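Local coordinates for DPSA (Streptomyces coelicolor, PDB 4CY9), which belongs to the Dps family of ferritin-like proteins and probably oxidises and stores iron within a twelve-subunit shell, with DNA binding also ascribed to it, at residues Tyr7-Ile12 with Ala76-Val81; Gly18-Val23 with Glu128-Ile133; Val23-Leu28 with Val81-Pro86. All coordinates share one frame; numbering follows the deposited sequence.

Contact 1 of 3, residues Tyr7-Ile12 with Ala76-Val81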
loop_
_atom_site.group_PDB
_atom_site.type_symbol
_atom_site.label_atom_id
_atom_site.label_comp_id
_atom_site.label_asym_id
_atom_site.label_seq_id
_atom_site.Cartn_x
_atom_site.Cartn_y
_atom_site.Cartn_z
ATOM N N TYR A 7 -37.599 -14.194 -15.001
ATOM C CA TYR A 7 -37.400 -14.407 -13.605
ATOM C C TYR A 7 -37.064 -13.013 -13.091
ATOM O O TYR A 7 -36.706 -12.188 -13.895
ATOM C CB TYR A 7 -36.117 -15.380 -13.368
ATOM C CG TYR A 7 -34.808 -14.660 -13.723
ATOM C CD1 TYR A 7 -34.309 -14.683 -15.047
ATOM C CD2 TYR A 7 -34.021 -13.944 -12.727
ATOM C CE1 TYR A 7 -33.157 -14.028 -15.389
ATOM C CE2 TYR A 7 -32.876 -13.192 -13.113
ATOM C CZ TYR A 7 -32.426 -13.298 -14.423
ATOM O OH TYR A 7 -31.300 -12.586 -14.813
ATOM N N THR A 8 -37.113 -12.787 -11.788
ATOM C CA THR A 8 -36.623 -11.497 -11.222
ATOM C C THR A 8 -36.166 -11.783 -9.800
ATOM O O THR A 8 -36.217 -12.961 -9.344
ATOM C CB THR A 8 -37.708 -10.405 -11.414
ATOM O OG1 THR A 8 -37.110 -9.154 -11.072
ATOM C CG2 THR A 8 -38.924 -10.654 -10.418
ATOM N N VAL A 9 -35.830 -10.756 -9.091
ATOM C CA VAL A 9 -35.343 -10.856 -7.772
ATOM C C VAL A 9 -36.483 -11.458 -6.873
ATOM O O VAL A 9 -37.674 -11.133 -7.168
ATOM C CB VAL A 9 -35.102 -9.417 -7.453
ATOM C CG1 VAL A 9 -34.903 -9.312 -5.958
ATOM C CG2 VAL A 9 -33.836 -8.917 -8.214
ATOM N N PRO A 10 -36.162 -12.320 -5.920
ATOM C CA PRO A 10 -37.265 -12.897 -5.073
ATOM C C PRO A 10 -38.097 -11.761 -4.434
ATOM O O PRO A 10 -37.570 -10.751 -3.917
ATOM C CB PRO A 10 -36.482 -13.649 -3.995
ATOM C CG PRO A 10 -35.306 -14.252 -4.779
ATOM C CD PRO A 10 -34.868 -12.936 -5.551
ATOM N N GLY A 11 -39.417 -11.995 -4.456
ATOM C CA GLY A 11 -40.265 -11.042 -3.685
ATOM C C GLY A 11 -40.848 -9.973 -4.580
ATOM O O GLY A 11 -41.654 -9.125 -4.054
ATOM N N ILE A 12 -40.423 -9.852 -5.849
ATOM C CA ILE A 12 -40.875 -8.817 -6.789
ATOM C C ILE A 12 -41.668 -9.541 -7.856
ATOM O O ILE A 12 -41.229 -10.563 -8.342
ATOM C CB ILE A 12 -39.665 -8.101 -7.501
ATOM C CG1 ILE A 12 -38.800 -7.354 -6.475
ATOM C CG2 ILE A 12 -40.171 -7.139 -8.605
ATOM C CD1 ILE A 12 -37.694 -6.516 -7.101
ATOM N N ALA A 76 -29.683 -6.462 -14.657
ATOM C CA ALA A 76 -29.502 -7.887 -14.951
ATOM C C ALA A 76 -30.059 -8.765 -13.818
ATOM O O ALA A 76 -30.774 -9.779 -14.091
ATOM C CB ALA A 76 -27.945 -8.138 -15.111
ATOM N N ALA A 77 -29.894 -8.349 -12.538
ATOM C CA ALA A 77 -30.432 -9.127 -11.399
ATOM C C ALA A 77 -31.984 -9.124 -11.471
ATOM O O ALA A 77 -32.602 -10.115 -11.119
ATOM C CB ALA A 77 -29.955 -8.499 -10.094
ATOM N N LEU A 78 -32.528 -8.000 -11.963
ATOM C CA LEU A 78 -34.038 -7.940 -12.099
ATOM C C LEU A 78 -34.503 -8.732 -13.297
ATOM O O LEU A 78 -35.785 -8.882 -13.431
ATOM C CB LEU A 78 -34.505 -6.437 -12.292
ATOM C CG LEU A 78 -34.352 -5.695 -10.969
ATOM C CD1 LEU A 78 -34.399 -4.171 -11.224
ATOM C CD2 LEU A 78 -35.474 -6.047 -9.936
ATOM N N GLY A 79 -33.652 -9.316 -14.112
ATOM C CA GLY A 79 -34.011 -10.198 -15.233
ATOM C C GLY A 79 -33.980 -9.573 -16.571
ATOM O O GLY A 79 -34.332 -10.216 -17.569
ATOM N N GLY A 80 -33.406 -8.360 -16.705
ATOM C CA GLY A 80 -33.406 -7.581 -17.960
ATOM C C GLY A 80 -32.005 -7.509 -18.654
ATOM O O GLY A 80 -31.000 -8.110 -18.129
ATOM N N VAL A 81 -31.998 -6.793 -19.777
ATOM C CA VAL A 81 -30.770 -6.672 -20.571
ATOM C C VAL A 81 -30.278 -5.227 -20.351
ATOM O O VAL A 81 -30.989 -4.289 -20.625
ATOM C CB VAL A 81 -31.073 -6.964 -22.060
ATOM C CG1 VAL A 81 -29.790 -6.631 -22.856
ATOM C CG2 VAL A 81 -31.549 -8.434 -22.203
HETATM O O HOH W 1 -30.754 -10.783 -16.969
#

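Contact 2 of 3, residues Gly18-Val23 with Glu128-Ile133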
loop_
_atom_site.group_PDB
_atom_site.type_symbol
_atom_site.label_atom_id
_atom_site.label_comp_id
_atom_site.label_asym_id
_atom_site.label_seq_id
_atom_site.Cartn_x
_atom_site.Cartn_y
_atom_site.Cartn_z
ATOM N N GLY A 18 -40.483 -5.607 -14.857
ATOM C CA GLY A 18 -40.292 -5.105 -16.215
ATOM C C GLY A 18 -40.384 -3.576 -16.226
ATOM O O GLY A 18 -39.667 -2.922 -16.992
ATOM N N ARG A 19 -41.360 -3.001 -15.486
ATOM C CA ARG A 19 -41.412 -1.548 -15.575
ATOM C C ARG A 19 -40.173 -0.937 -14.825
ATOM O O ARG A 19 -39.671 0.045 -15.343
ATOM C CB ARG A 19 -42.689 -0.968 -14.965
ATOM C CG ARG A 19 -43.900 -1.334 -15.825
ATOM C CD ARG A 19 -45.179 -0.871 -15.056
ATOM N NE ARG A 19 -45.620 -1.688 -13.922
ATOM C CZ ARG A 19 -45.591 -1.374 -12.590
ATOM N NH1 ARG A 19 -45.043 -0.217 -12.079
ATOM N NH2 ARG A 19 -46.103 -2.286 -11.726
ATOM N N LEU A 20 -39.712 -1.570 -13.786
ATOM C CA LEU A 20 -38.423 -1.025 -13.090
ATOM C C LEU A 20 -37.235 -1.180 -14.070
ATOM O O LEU A 20 -36.402 -0.265 -14.104
ATOM C CB LEU A 20 -38.241 -1.836 -11.760
ATOM C CG LEU A 20 -37.053 -1.241 -10.946
ATOM C CD1 LEU A 20 -37.182 0.296 -10.694
ATOM C CD2 LEU A 20 -37.087 -1.985 -9.605
ATOM N N ILE A 21 -37.157 -2.309 -14.781
ATOM C CA ILE A 21 -36.082 -2.469 -15.800
ATOM C C ILE A 21 -36.142 -1.302 -16.790
ATOM O O ILE A 21 -35.142 -0.745 -17.212
ATOM C CB ILE A 21 -36.220 -3.852 -16.491
ATOM C CG1 ILE A 21 -35.798 -4.966 -15.505
ATOM C CG2 ILE A 21 -35.371 -3.862 -17.846
ATOM C CD1 ILE A 21 -36.355 -6.343 -15.936
ATOM N N GLY A 22 -37.361 -0.962 -17.288
ATOM C CA GLY A 22 -37.463 0.184 -18.243
ATOM C C GLY A 22 -36.976 1.496 -17.629
ATOM O O GLY A 22 -36.309 2.266 -18.345
ATOM N N VAL A 23 -37.323 1.755 -16.367
ATOM C CA VAL A 23 -36.853 2.986 -15.678
ATOM C C VAL A 23 -35.297 2.943 -15.634
ATOM O O VAL A 23 -34.644 3.947 -15.970
ATOM C CB VAL A 23 -37.405 3.037 -14.241
ATOM C CG1 VAL A 23 -36.762 4.129 -13.348
ATOM C CG2 VAL A 23 -38.925 3.303 -14.430
ATOM N N GLU A 128 -38.519 7.892 -7.313
ATOM C CA GLU A 128 -39.946 7.839 -6.886
ATOM C C GLU A 128 -40.613 6.594 -7.517
ATOM O O GLU A 128 -41.315 5.852 -6.803
ATOM C CB GLU A 128 -40.596 9.167 -7.446
ATOM C CG GLU A 128 -42.096 8.982 -7.721
ATOM C CD GLU A 128 -42.885 9.448 -6.547
ATOM O OE1 GLU A 128 -42.231 9.621 -5.471
ATOM O OE2 GLU A 128 -44.145 9.647 -6.676
ATOM N N GLU A 129 -40.326 6.267 -8.778
ATOM C CA GLU A 129 -40.880 5.006 -9.371
ATOM C C GLU A 129 -40.327 3.783 -8.707
ATOM O O GLU A 129 -41.068 2.780 -8.477
ATOM C CB GLU A 129 -40.579 4.891 -10.898
ATOM C CG GLU A 129 -41.196 6.020 -11.698
ATOM C CD GLU A 129 -42.725 6.146 -11.384
ATOM O OE1 GLU A 129 -43.421 5.068 -11.201
ATOM O OE2 GLU A 129 -43.224 7.315 -11.231
ATOM N N ALA A 130 -39.003 3.717 -8.466
ATOM C CA ALA A 130 -38.484 2.557 -7.804
ATOM C C ALA A 130 -39.005 2.364 -6.382
ATOM O O ALA A 130 -39.132 1.240 -5.943
ATOM C CB ALA A 130 -36.889 2.710 -7.708
ATOM N N GLY A 131 -39.292 3.447 -5.656
ATOM C CA GLY A 131 -39.743 3.314 -4.283
ATOM C C GLY A 131 -41.099 2.586 -4.272
ATOM O O GLY A 131 -41.352 1.868 -3.269
ATOM N N LYS A 132 -41.854 2.662 -5.357
ATOM C CA LYS A 132 -43.197 1.926 -5.369
ATOM C C LYS A 132 -43.020 0.446 -5.693
ATOM O O LYS A 132 -43.939 -0.348 -5.537
ATOM C CB LYS A 132 -44.047 2.522 -6.472
ATOM C CG LYS A 132 -44.439 3.925 -5.984
ATOM C CD LYS A 132 -45.005 4.543 -7.214
ATOM C CE LYS A 132 -45.379 5.893 -6.573
ATOM N NZ LYS A 132 -46.258 6.486 -7.591
ATOM N N ILE A 133 -41.855 0.052 -6.240
ATOM C CA ILE A 133 -41.662 -1.323 -6.709
ATOM C C ILE A 133 -40.696 -2.108 -5.812
ATOM O O ILE A 133 -40.958 -3.293 -5.468
ATOM C CB ILE A 133 -41.106 -1.307 -8.179
ATOM C CG1 ILE A 133 -42.206 -0.728 -9.147
ATOM C CG2 ILE A 133 -40.758 -2.743 -8.695
ATOM C CD1 ILE A 133 -41.722 -0.358 -10.544
#

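Contact 3 of 3, residues Val23-Leu28 with Val81-Pro86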
loop_
_atom_site.group_PDB
_atom_site.type_symbol
_atom_site.label_atom_id
_atom_site.label_comp_id
_atom_site.label_asym_id
_atom_site.label_seq_id
_atom_site.Cartn_x
_atom_site.Cartn_y
_atom_site.Cartn_z
ATOM N N VAL A 23 -37.323 1.755 -16.367
ATOM C CA VAL A 23 -36.853 2.986 -15.678
ATOM C C VAL A 23 -35.297 2.943 -15.634
ATOM O O VAL A 23 -34.644 3.947 -15.970
ATOM C CB VAL A 23 -37.405 3.037 -14.241
ATOM C CG1 VAL A 23 -36.762 4.129 -13.348
ATOM C CG2 VAL A 23 -38.925 3.303 -14.430
ATOM N N LEU A 24 -34.805 1.777 -15.213
ATOM C CA LEU A 24 -33.299 1.760 -15.020
ATOM C C LEU A 24 -32.579 1.750 -16.385
ATOM O O LEU A 24 -31.440 2.344 -16.450
ATOM C CB LEU A 24 -32.908 0.469 -14.316
ATOM C CG LEU A 24 -33.413 0.412 -12.826
ATOM C CD1 LEU A 24 -32.948 -0.939 -12.254
ATOM C CD2 LEU A 24 -32.725 1.509 -11.958
ATOM N N ARG A 25 -33.156 1.183 -17.446
ATOM C CA ARG A 25 -32.500 1.196 -18.764
ATOM C C ARG A 25 -32.252 2.634 -19.215
ATOM O O ARG A 25 -31.169 2.977 -19.761
ATOM C CB ARG A 25 -33.509 0.481 -19.753
ATOM C CG ARG A 25 -32.926 0.317 -21.152
ATOM C CD ARG A 25 -34.054 -0.348 -22.003
ATOM N NE ARG A 25 -33.626 -0.410 -23.402
ATOM C CZ ARG A 25 -33.216 -1.533 -23.957
ATOM N NH1 ARG A 25 -33.156 -2.688 -23.249
ATOM N NH2 ARG A 25 -32.807 -1.502 -25.263
ATOM N N LEU A 26 -33.264 3.539 -18.992
ATOM C CA LEU A 26 -33.023 4.960 -19.388
ATOM C C LEU A 26 -32.050 5.638 -18.412
ATOM O O LEU A 26 -31.249 6.479 -18.898
ATOM C CB LEU A 26 -34.419 5.695 -19.371
ATOM C CG LEU A 26 -34.288 7.155 -19.893
ATOM C CD1 LEU A 26 -33.847 7.133 -21.372
ATOM C CD2 LEU A 26 -35.749 7.736 -19.708
ATOM N N ARG A 27 -32.096 5.295 -17.116
ATOM C CA ARG A 27 -31.148 5.927 -16.237
ATOM C C ARG A 27 -29.717 5.444 -16.657
ATOM O O ARG A 27 -28.774 6.256 -16.526
ATOM C CB ARG A 27 -31.336 5.481 -14.804
ATOM C CG ARG A 27 -32.639 6.101 -14.185
ATOM C CD ARG A 27 -32.666 7.614 -14.215
ATOM N NE ARG A 27 -33.311 8.111 -15.442
ATOM C CZ ARG A 27 -32.931 9.210 -16.114
ATOM N NH1 ARG A 27 -31.792 9.929 -15.810
ATOM N NH2 ARG A 27 -33.765 9.719 -17.068
ATOM N N LEU A 28 -29.578 4.196 -17.087
ATOM C CA LEU A 28 -28.231 3.729 -17.560
ATOM C C LEU A 28 -27.802 4.495 -18.818
ATOM O O LEU A 28 -26.638 4.970 -18.885
ATOM C CB LEU A 28 -28.285 2.223 -17.822
ATOM C CG LEU A 28 -27.007 1.626 -18.427
ATOM C CD1 LEU A 28 -25.801 1.850 -17.425
ATOM C CD2 LEU A 28 -27.239 0.094 -18.514
ATOM N N VAL A 81 -31.998 -6.793 -19.777
ATOM C CA VAL A 81 -30.770 -6.672 -20.571
ATOM C C VAL A 81 -30.278 -5.227 -20.351
ATOM O O VAL A 81 -30.989 -4.289 -20.625
ATOM C CB VAL A 81 -31.073 -6.964 -22.060
ATOM C CG1 VAL A 81 -29.790 -6.631 -22.856
ATOM C CG2 VAL A 81 -31.549 -8.434 -22.203
ATOM N N ALA A 82 -29.076 -5.048 -19.823
ATOM C CA ALA A 82 -28.545 -3.678 -19.680
ATOM C C ALA A 82 -27.934 -3.270 -21.001
ATOM O O ALA A 82 -26.696 -3.521 -21.166
ATOM C CB ALA A 82 -27.438 -3.770 -18.625
ATOM N N GLN A 83 -28.585 -2.380 -21.726
ATOM C CA GLN A 83 -28.111 -2.049 -23.088
ATOM C C GLN A 83 -27.038 -0.945 -22.988
ATOM O O GLN A 83 -27.299 0.163 -22.485
ATOM C CB GLN A 83 -29.340 -1.461 -23.840
ATOM C CG GLN A 83 -28.906 -1.342 -25.326
ATOM C CD GLN A 83 -28.534 -2.658 -25.988
ATOM O OE1 GLN A 83 -29.130 -3.731 -25.723
ATOM N NE2 GLN A 83 -27.478 -2.604 -26.853
ATOM N N GLY A 84 -25.807 -1.279 -23.406
ATOM C CA GLY A 84 -24.674 -0.365 -23.172
ATOM C C GLY A 84 -24.079 0.184 -24.482
ATOM O O GLY A 84 -23.113 0.956 -24.383
ATOM N N THR A 85 -24.653 -0.172 -25.628
ATOM C CA THR A 85 -23.987 0.234 -26.957
ATOM C C THR A 85 -24.433 1.676 -27.286
ATOM O O THR A 85 -25.473 2.153 -26.895
ATOM C CB THR A 85 -24.346 -0.733 -28.102
ATOM O OG1 THR A 85 -25.771 -0.682 -28.250
ATOM C CG2 THR A 85 -23.881 -2.155 -27.717
ATOM N N PRO A 86 -23.593 2.437 -27.988
ATOM C CA PRO A 86 -23.898 3.841 -28.178
ATOM C C PRO A 86 -25.040 4.064 -29.204
ATOM O O PRO A 86 -25.726 5.061 -29.086
ATOM C CB PRO A 86 -22.548 4.431 -28.752
ATOM C CG PRO A 86 -21.789 3.211 -29.352
ATOM C CD PRO A 86 -22.179 2.064 -28.361
HETATM O O HOH W 2 -29.672 0.630 -21.003
HETATM O O HOH W 3 -33.546 -3.348 -20.645
HETATM O O HOH W 4 -31.487 -4.394 -25.006
#

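Contact 1 of 3, residues Tyr7-Ile12 with Ala76-Val81
Two side-chain torsions set up this contact: Tyr7 CG sits between its own backbone N and carbonyl carbon, and the ring beyond it lies against Gly79, while Thr8 OG1 stands anti to the backbone N (chi1 -170°) and faces Leu78. Thr8 OG1 donates a hydrogen bond to Leu78 O at 2.7 Å. The C=O...O angle is 114°, and the donor is tilted 32° from the carbonyl plane. Thr8 CA also brings a hydrogen toward that acceptor, 3.5 Å from Leu78 O. Gly79 CA lies 4.0 Å from the centroid of the Tyr7 ring, over one face and offset to the rim, a CH-pi contact. Gly79 closes a Schellman motif with positive phi, and any beta carbon there would run into Tyr7 O. Water 1 is 2.9 Å from Tyr7 OH and donates to Gly80 O. On the apolar side Leu78 CD2 meets Ile12 CD1 at 3.6 Å, the side chains crossing at about a right angle, and Val9 CG2 at 3.7 Å; Val9 and Ile12 each have a second conformer, so this packing is one of two placements. Arg156 of a second subunit bonds Thr8 O. Chemically, the N-terminal loop gives the turn after helix 50-77 a hydroxyl donor for a buried carbonyl, an aromatic face for a glycine and methyl groups for a leucine.

Contact 2 of 3, residues Gly18-Val23 with Glu128-Ile133
The backbone bond from Ile133 N to Ala130 O, 3.0 Å long, reaches back only three residues and joins the two residues of segment 128-133 that meet Leu20. No hydrogen bond crosses between the segments, so the contact rests on packing. With CG anti to the backbone N (chi1 -174°), Leu20 spreads two methyls over the other helix. Its CD1 lies 3.9 Å from Ala130 CB; its CD2 lies 3.9 Å from Ile133 CG2, the two side chains sliding past each other in opposite directions. Ile133 CD1 reaches farther, to 3.7 Å from Arg19 NH1 in the conformer described, one of two. The polar end of Arg19 is engaged elsewhere, NE making a salt bridge with Glu15. An alanine in place of Ile133 would probably leave Leu20 CD2 without its methyl neighbour and open a gap beside the Arg19 guanidinium. About one turn beyond Leu20, Val23 CG2 is 4.2 Å from Glu129 CB. The axes of segments 18-23 and 128-133, on helices 14-44 and 105-133, come within 10.1 Å and their directions differ by 157°, so the two segments run nearly antiparallel. Together with Thr137 and Leu141 of helix 135-158, which also touch this packing, this is the pattern of the ferritin-like four-helix bundle.

Contact 3 of 3, residues Val23-Leu28 with Val81-Pro86
Arg25, Gln83 and Leu28 have the largest areas buried where helix 14-44 meets the loop between helix 50-77 and the short helix 86-92, the additional helix that Dps proteins carry between the second and third long helices of the ferritin-like bundle. Arg25 leaves its helix with CG anti to the backbone N (chi1 -176°) and stays extended as far as NE, which takes the guanidinium to the loop. There it lies side by side with Gln83, pointing the same way, the guanidinium and amide planes 40° apart. One face of the guanidinium is covered by Gln83 CB, 3.7 Å above the plane and displaced toward the rim at NH2.

Direct polar bonds between the segments are absent; waters supply the links. Water 3 accepts from Arg25 NH1 at 2.7 Å and donates to Val81 O. Water 4, likewise at the edge of the guanidinium and in its plane, accepts from NH1 and donates to Gln83 OE1 at 2.6 Å. The backbones are joined by water 2, which spends both protons, donating to Arg25 O at 3.0 Å and to Gln83 O at 2.8 Å. Arg25 NE meanwhile forms a salt bridge with Glu92, so the guanidinium is tied to both the loop and the helix that follows it, and its rotation is probably restricted.

Leu28 supplies the apolar half: its CD2 packs 3.9 Å from Ala82 CB and also approaches Gln83 O, while Ala72 of helix 50-77 touches both Leu28 and Ala82. A third subunit borders the loop, with its His40 bonding Gly84 N. Thr85 is the N-cap residue of helix 86-92, and its OG1 accepts from Gln83 NE2 at 2.9 Å, the partner lying in the amide plane and the N-H...O angle being 147°.

In the fold
Leu78 of contact 1 touches residues of the other two: its CD1 lies 3.8 Å from Leu20 CD2 of contact 2 and 3.7 Å from Leu24 CD1, on the helical segment that contact 3 uses. Ile21 CD1 adds a third touch, 3.6 Å from Leu78 O. The centres of contacts 1 and 2 are about 12 Å apart, those of 2 and 3 about 13 Å, and those of 1 and 3 about 15 Å. Contacts 2 and 3 use successive turns of helix 14-44 and share Val23, whereas 1 and 3 share Val81 and both touch a third subunit. A glycerol, probably from the crystallisation liquor, lies about 4 Å from the Val81 side chain.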